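Local atomic coordinates of putative ABC transporter (Thermobispora bispora, PDB entry 4PE6), a protein that probably binds a carbohydrate or a related sugar acid as the solute-binding component of an ABC transporter. Residues Val109-Ser114 with Pro119-Leu124; Leu268-Asp273 with Arg278-Gln283. All coordinates share one frame; numbering follows the deposited sequence.

Both contacts belong to the same lobe of a two-lobed periplasmic binding protein, their centres about 10 Å apart. Interaction 1 comes first along the chain and pairs the neighbouring parallel strands 108-112 and 122-126; interaction 2 follows, folding the loop after helix 263-275 back onto that helix. Strand 283-290, which this loop leads into, lies beside strand 122-126 in the sheet, and Ile-123 N probably bonds to Lys-282 O at 2.8 Å. Helix 263-275 also packs on the sheet face that carries Val-110, Phe-112 and Leu-124. One end of interaction 1 reaches the bound trihydroxybutanoic acid through Asp-113, whereas interaction 2 lies far from it.

Interaction 1: residues Val109-Ser114 with Pro119-Leu124. With LTH ((2R,3S)-2,3,4-trihydroxybutanoic acid), chain C.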
# COMPACT_ATOMS: atom_id res chain seq x y z
N VAL A 109 2.42 17.52 10.39
CA VAL A 109 3.00 16.43 9.61
C VAL A 109 2.23 15.15 9.85
O VAL A 109 2.11 14.70 10.98
CB VAL A 109 4.50 16.24 9.95
CG1 VAL A 109 5.05 15.02 9.25
CG2 VAL A 109 5.28 17.49 9.57
N VAL A 110 1.67 14.60 8.77
CA VAL A 110 1.04 13.30 8.80
C VAL A 110 1.87 12.35 7.97
O VAL A 110 2.00 12.50 6.73
CB VAL A 110 -0.40 13.34 8.24
CG1 VAL A 110 -1.04 11.98 8.34
CG2 VAL A 110 -1.22 14.39 8.98
N VAL A 111 2.48 11.38 8.65
CA VAL A 111 3.12 10.27 7.99
C VAL A 111 2.04 9.24 7.70
O VAL A 111 1.29 8.85 8.61
CB VAL A 111 4.20 9.67 8.89
CG1 VAL A 111 4.70 8.34 8.34
CG2 VAL A 111 5.35 10.67 9.07
N PHE A 112 1.94 8.78 6.46
CA PHE A 112 0.92 7.80 6.13
C PHE A 112 1.49 6.61 5.38
O PHE A 112 2.59 6.68 4.83
CB PHE A 112 -0.29 8.41 5.39
CG PHE A 112 0.00 8.82 3.98
CD1 PHE A 112 0.61 10.02 3.73
CD2 PHE A 112 -0.29 7.97 2.93
CE1 PHE A 112 0.88 10.42 2.42
CE2 PHE A 112 -0.01 8.35 1.64
CZ PHE A 112 0.58 9.56 1.38
N ASP A 113 0.73 5.52 5.39
CA ASP A 113 1.13 4.26 4.79
C ASP A 113 2.49 3.82 5.29
O ASP A 113 3.31 3.26 4.53
CB ASP A 113 1.13 4.38 3.26
CG ASP A 113 1.39 3.05 2.56
OD1 ASP A 113 0.77 2.05 2.97
OD2 ASP A 113 2.20 3.01 1.60
N SER A 114 2.73 4.07 6.58
CA SER A 114 3.96 3.71 7.26
C SER A 114 3.81 4.08 8.74
O SER A 114 3.00 4.94 9.09
CB SER A 114 5.17 4.45 6.71
OG SER A 114 5.69 3.79 5.56
N PRO A 119 8.50 11.63 16.44
CA PRO A 119 7.62 12.02 17.55
C PRO A 119 6.66 13.15 17.28
O PRO A 119 5.58 13.17 17.83
CB PRO A 119 8.62 12.44 18.66
CG PRO A 119 9.87 11.69 18.36
CD PRO A 119 9.92 11.57 16.86
N CYS A 120 7.06 14.10 16.44
CA CYS A 120 6.22 15.26 16.15
C CYS A 120 5.13 14.95 15.11
O CYS A 120 4.20 15.72 14.96
CB CYS A 120 7.09 16.42 15.70
SG CYS A 120 7.63 16.39 13.97
N ALA A 121 5.26 13.85 14.39
CA ALA A 121 4.33 13.50 13.32
C ALA A 121 3.18 12.66 13.84
O ALA A 121 3.30 11.95 14.85
CB ALA A 121 5.05 12.74 12.22
N TYR A 122 2.07 12.73 13.13
CA TYR A 122 0.95 11.83 13.31
C TYR A 122 1.04 10.68 12.30
O TYR A 122 1.29 10.91 11.10
CB TYR A 122 -0.37 12.59 13.12
CG TYR A 122 -0.62 13.62 14.21
CD1 TYR A 122 -0.01 14.87 14.17
CD2 TYR A 122 -1.43 13.32 15.32
CE1 TYR A 122 -0.21 15.80 15.17
CE2 TYR A 122 -1.65 14.26 16.31
CZ TYR A 122 -1.05 15.49 16.23
OH TYR A 122 -1.27 16.40 17.24
N ILE A 123 0.87 9.46 12.78
CA ILE A 123 0.93 8.26 11.95
C ILE A 123 -0.48 7.74 11.57
O ILE A 123 -1.33 7.48 12.44
CB ILE A 123 1.72 7.14 12.64
CG1 ILE A 123 3.25 7.35 12.55
CG2 ILE A 123 1.43 5.80 11.97
CD1 ILE A 123 3.78 8.72 12.92
N LEU A 124 -0.70 7.54 10.27
CA LEU A 124 -1.92 6.94 9.77
C LEU A 124 -1.53 5.82 8.84
O LEU A 124 -0.97 6.06 7.78
CB LEU A 124 -2.78 7.97 9.03
CG LEU A 124 -4.21 7.50 8.72
CD1 LEU A 124 -5.11 8.72 8.59
CD2 LEU A 124 -4.30 6.63 7.45
O1 LTH C . 2.22 -1.24 -2.52
C1 LTH C . 2.77 -0.18 -2.04
O LTH C . 3.50 0.61 -2.68
C2 LTH C . 2.46 0.22 -0.58
O2 LTH C . 3.20 1.39 -0.19
C3 LTH C . 2.81 -0.89 0.39
O3 LTH C . 4.19 -1.21 0.29
C4 LTH C . 2.53 -0.40 1.83
O4 LTH C . 1.09 -0.19 1.91
O HOH W 1 2.67 17.38 13.37
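Val-109 and Val-111 flank the methyl of Ala-121 on one sheet face, alongside it: Val-109 CG1 lies 3.7 Å from Ala-121 CB, and Val-111 CG2 comes nearly as close. Ile-123 extends this apolar row, its CD1 4.2 Å from Val-111 CB. On the other face Val-110 CG1 and Phe-112 CB approach Leu-124 CB, and helix 263-275 covers them. The Phe-112 ring turns away from Leu-124 because CG sits between the backbone N and the carbonyl carbon (chi1 72°). Between the faces runs a parallel ladder. Tyr-122 N donates to Val-109 O at 2.9 Å, nearly straight at 171°; Tyr-122 O accepts from Val-111 N, Val-111 O from Leu-124 N, and Leu-124 O from Asp-113 N. At the opposite end a water bridges Val-109 N and Cys-120 O, beside the Cys-103 to Cys-120 disulfide. The last rung leaves Asp-113 at the strand's C-terminal end, where OD1 takes a very short bond from ligand O4 (2.5 Å) and OD2 one from ligand O2 (2.6 Å). Asn-88 and Gln-263 bond to the same carboxylate. Such a ligand-binding loop at the C-terminal ends of parallel strands is characteristic of periplasmic sugar-binding proteins.

Interaction 2: residues Leu268-Asp273 with Arg278-Gln283; sequences LWAALD and RDLPKQ
Asp-273 receives Arg-278 at two levels, backbone and side chain. Arg-278 N donates to Asp-273 O over 3.0 Å, with 154° at the hydrogen and the donor tilted 28° from the carbonyl plane. The arginine side chain then runs back over the aspartate: its CB lies 3.3 Å from Asp-273 O, and its CD rests 3.5 Å from Asp-273 CG, against the carboxylate. From CG to NE the chain is fully extended, carrying the guanidinium beyond the carboxylate. Asp-273 OD1 is 3.8 Å from Arg-278 NE, a long salt bridge in which the oxygen stands well off the guanidinium plane and no N-H points at it, so this attraction is purely one of charge. A separate apolar touch lies one helical turn back, where Leu-280 CD1 meets Ala-270 CB at 3.6 Å and Ala-270 O at the same distance. Leu-280 CG stands anti to its own carbonyl carbon (chi1 -66°), and the extended chi2 brings CD1 onto the helix.

Stronger partners position both charged groups: Asp-273 OD1 forms salt bridges with Arg-315 and Arg-319, while Arg-278 NE pairs with Glu-276. An alanine here in place of Asp-273 would remove the carboxylate, is likely to leave Arg-315 and Arg-319 without the negative charge they share, and would probably set the Arg-278 side chain free to turn, although its backbone bond to the carbonyl could remain.

Helix 315-327 also touches this side of helix 263-275 through Phe-318, which meets both Ala-270 and Asp-273. Elsewhere on the helix, Ala-271 packs on strand 84-88 and Leu-268 and Leu-272 on Ile-21 of strand 20-25. The contact thus joins a helix lying against the sheet to the loop that leads into strand 283-290, with helix 315-327 alongside.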
# COMPACT_ATOMS: atom_id res chain seq x y z
N LEU A 268 -5.21 13.49 4.22
CA LEU A 268 -5.69 14.84 3.91
C LEU A 268 -6.70 15.30 4.95
O LEU A 268 -6.62 16.42 5.45
CB LEU A 268 -6.34 14.86 2.52
CG LEU A 268 -7.05 16.13 2.05
CD1 LEU A 268 -6.11 17.32 2.04
CD2 LEU A 268 -7.68 15.92 0.69
N TRP A 269 -7.68 14.45 5.25
CA TRP A 269 -8.71 14.81 6.24
C TRP A 269 -8.11 14.96 7.63
O TRP A 269 -8.46 15.89 8.34
CB TRP A 269 -9.86 13.81 6.26
CG TRP A 269 -10.59 13.73 4.93
CD1 TRP A 269 -10.84 12.61 4.21
CD2 TRP A 269 -11.13 14.82 4.17
NE1 TRP A 269 -11.52 12.92 3.05
CE2 TRP A 269 -11.69 14.27 2.99
CE3 TRP A 269 -11.19 16.20 4.36
CZ2 TRP A 269 -12.31 15.05 2.01
CZ3 TRP A 269 -11.84 16.99 3.41
CH2 TRP A 269 -12.37 16.41 2.23
N ALA A 270 -7.20 14.07 7.99
CA ALA A 270 -6.46 14.24 9.24
C ALA A 270 -5.75 15.61 9.31
O ALA A 270 -5.84 16.32 10.31
CB ALA A 270 -5.45 13.12 9.41
N ALA A 271 -5.05 15.97 8.25
CA ALA A 271 -4.34 17.25 8.22
C ALA A 271 -5.29 18.43 8.42
O ALA A 271 -4.97 19.35 9.18
CB ALA A 271 -3.55 17.40 6.93
N LEU A 272 -6.44 18.41 7.74
CA LEU A 272 -7.37 19.50 7.85
C LEU A 272 -7.95 19.60 9.27
O LEU A 272 -8.14 20.69 9.77
CB LEU A 272 -8.51 19.36 6.85
CG LEU A 272 -8.12 19.45 5.38
CD1 LEU A 272 -9.39 19.41 4.53
CD2 LEU A 272 -7.31 20.69 5.06
N ASP A 273 -8.17 18.46 9.91
CA ASP A 273 -8.67 18.48 11.29
C ASP A 273 -7.59 19.02 12.24
O ASP A 273 -7.88 19.81 13.16
CB ASP A 273 -9.18 17.10 11.72
CG ASP A 273 -10.65 16.86 11.29
OD1 ASP A 273 -11.27 17.80 10.73
OD2 ASP A 273 -11.21 15.77 11.52
N ARG A 278 -8.06 20.36 16.12
CA ARG A 278 -8.63 19.12 16.63
C ARG A 278 -7.54 18.16 17.03
O ARG A 278 -6.46 18.17 16.46
CB ARG A 278 -9.53 18.45 15.61
CG ARG A 278 -10.78 19.24 15.26
CD ARG A 278 -11.62 18.44 14.28
NE ARG A 278 -12.82 19.19 13.93
CZ ARG A 278 -14.06 18.86 14.25
NH1 ARG A 278 -14.35 17.74 14.90
NH2 ARG A 278 -15.04 19.67 13.87
N ASP A 279 -7.85 17.32 18.00
CA ASP A 279 -6.90 16.37 18.52
C ASP A 279 -7.10 15.07 17.80
O ASP A 279 -8.23 14.64 17.61
CB ASP A 279 -7.10 16.16 20.02
CG ASP A 279 -6.65 17.35 20.83
OD1 ASP A 279 -5.91 18.18 20.28
OD2 ASP A 279 -7.04 17.46 22.00
N LEU A 280 -6.00 14.46 17.38
CA LEU A 280 -6.03 13.13 16.81
C LEU A 280 -5.07 12.26 17.61
O LEU A 280 -4.10 12.77 18.15
CB LEU A 280 -5.56 13.17 15.34
CG LEU A 280 -6.44 13.90 14.31
CD1 LEU A 280 -5.76 13.84 12.94
CD2 LEU A 280 -7.86 13.33 14.25
N PRO A 281 -5.31 10.95 17.67
CA PRO A 281 -4.29 10.05 18.17
C PRO A 281 -3.01 10.12 17.34
O PRO A 281 -3.08 10.22 16.11
CB PRO A 281 -4.93 8.65 18.05
CG PRO A 281 -6.38 8.88 17.81
CD PRO A 281 -6.49 10.23 17.16
N LYS A 282 -1.86 10.04 18.00
CA LYS A 282 -0.58 10.06 17.31
C LYS A 282 -0.41 8.87 16.38
O LYS A 282 0.39 8.92 15.44
CB LYS A 282 0.61 10.06 18.30
CG LYS A 282 0.70 11.27 19.22
CD LYS A 282 1.01 12.59 18.50
CE LYS A 282 2.48 12.69 18.13
NZ LYS A 282 2.83 14.05 17.62
N GLN A 283 -1.12 7.78 16.69
CA GLN A 283 -1.07 6.57 15.87
C GLN A 283 -2.48 6.14 15.53
O GLN A 283 -3.32 6.00 16.41
CB GLN A 283 -0.31 5.45 16.59
CG GLN A 283 0.02 4.26 15.69
CD GLN A 283 -1.18 3.38 15.40
OE1 GLN A 283 -2.05 3.19 16.25
NE2 GLN A 283 -1.24 2.83 14.18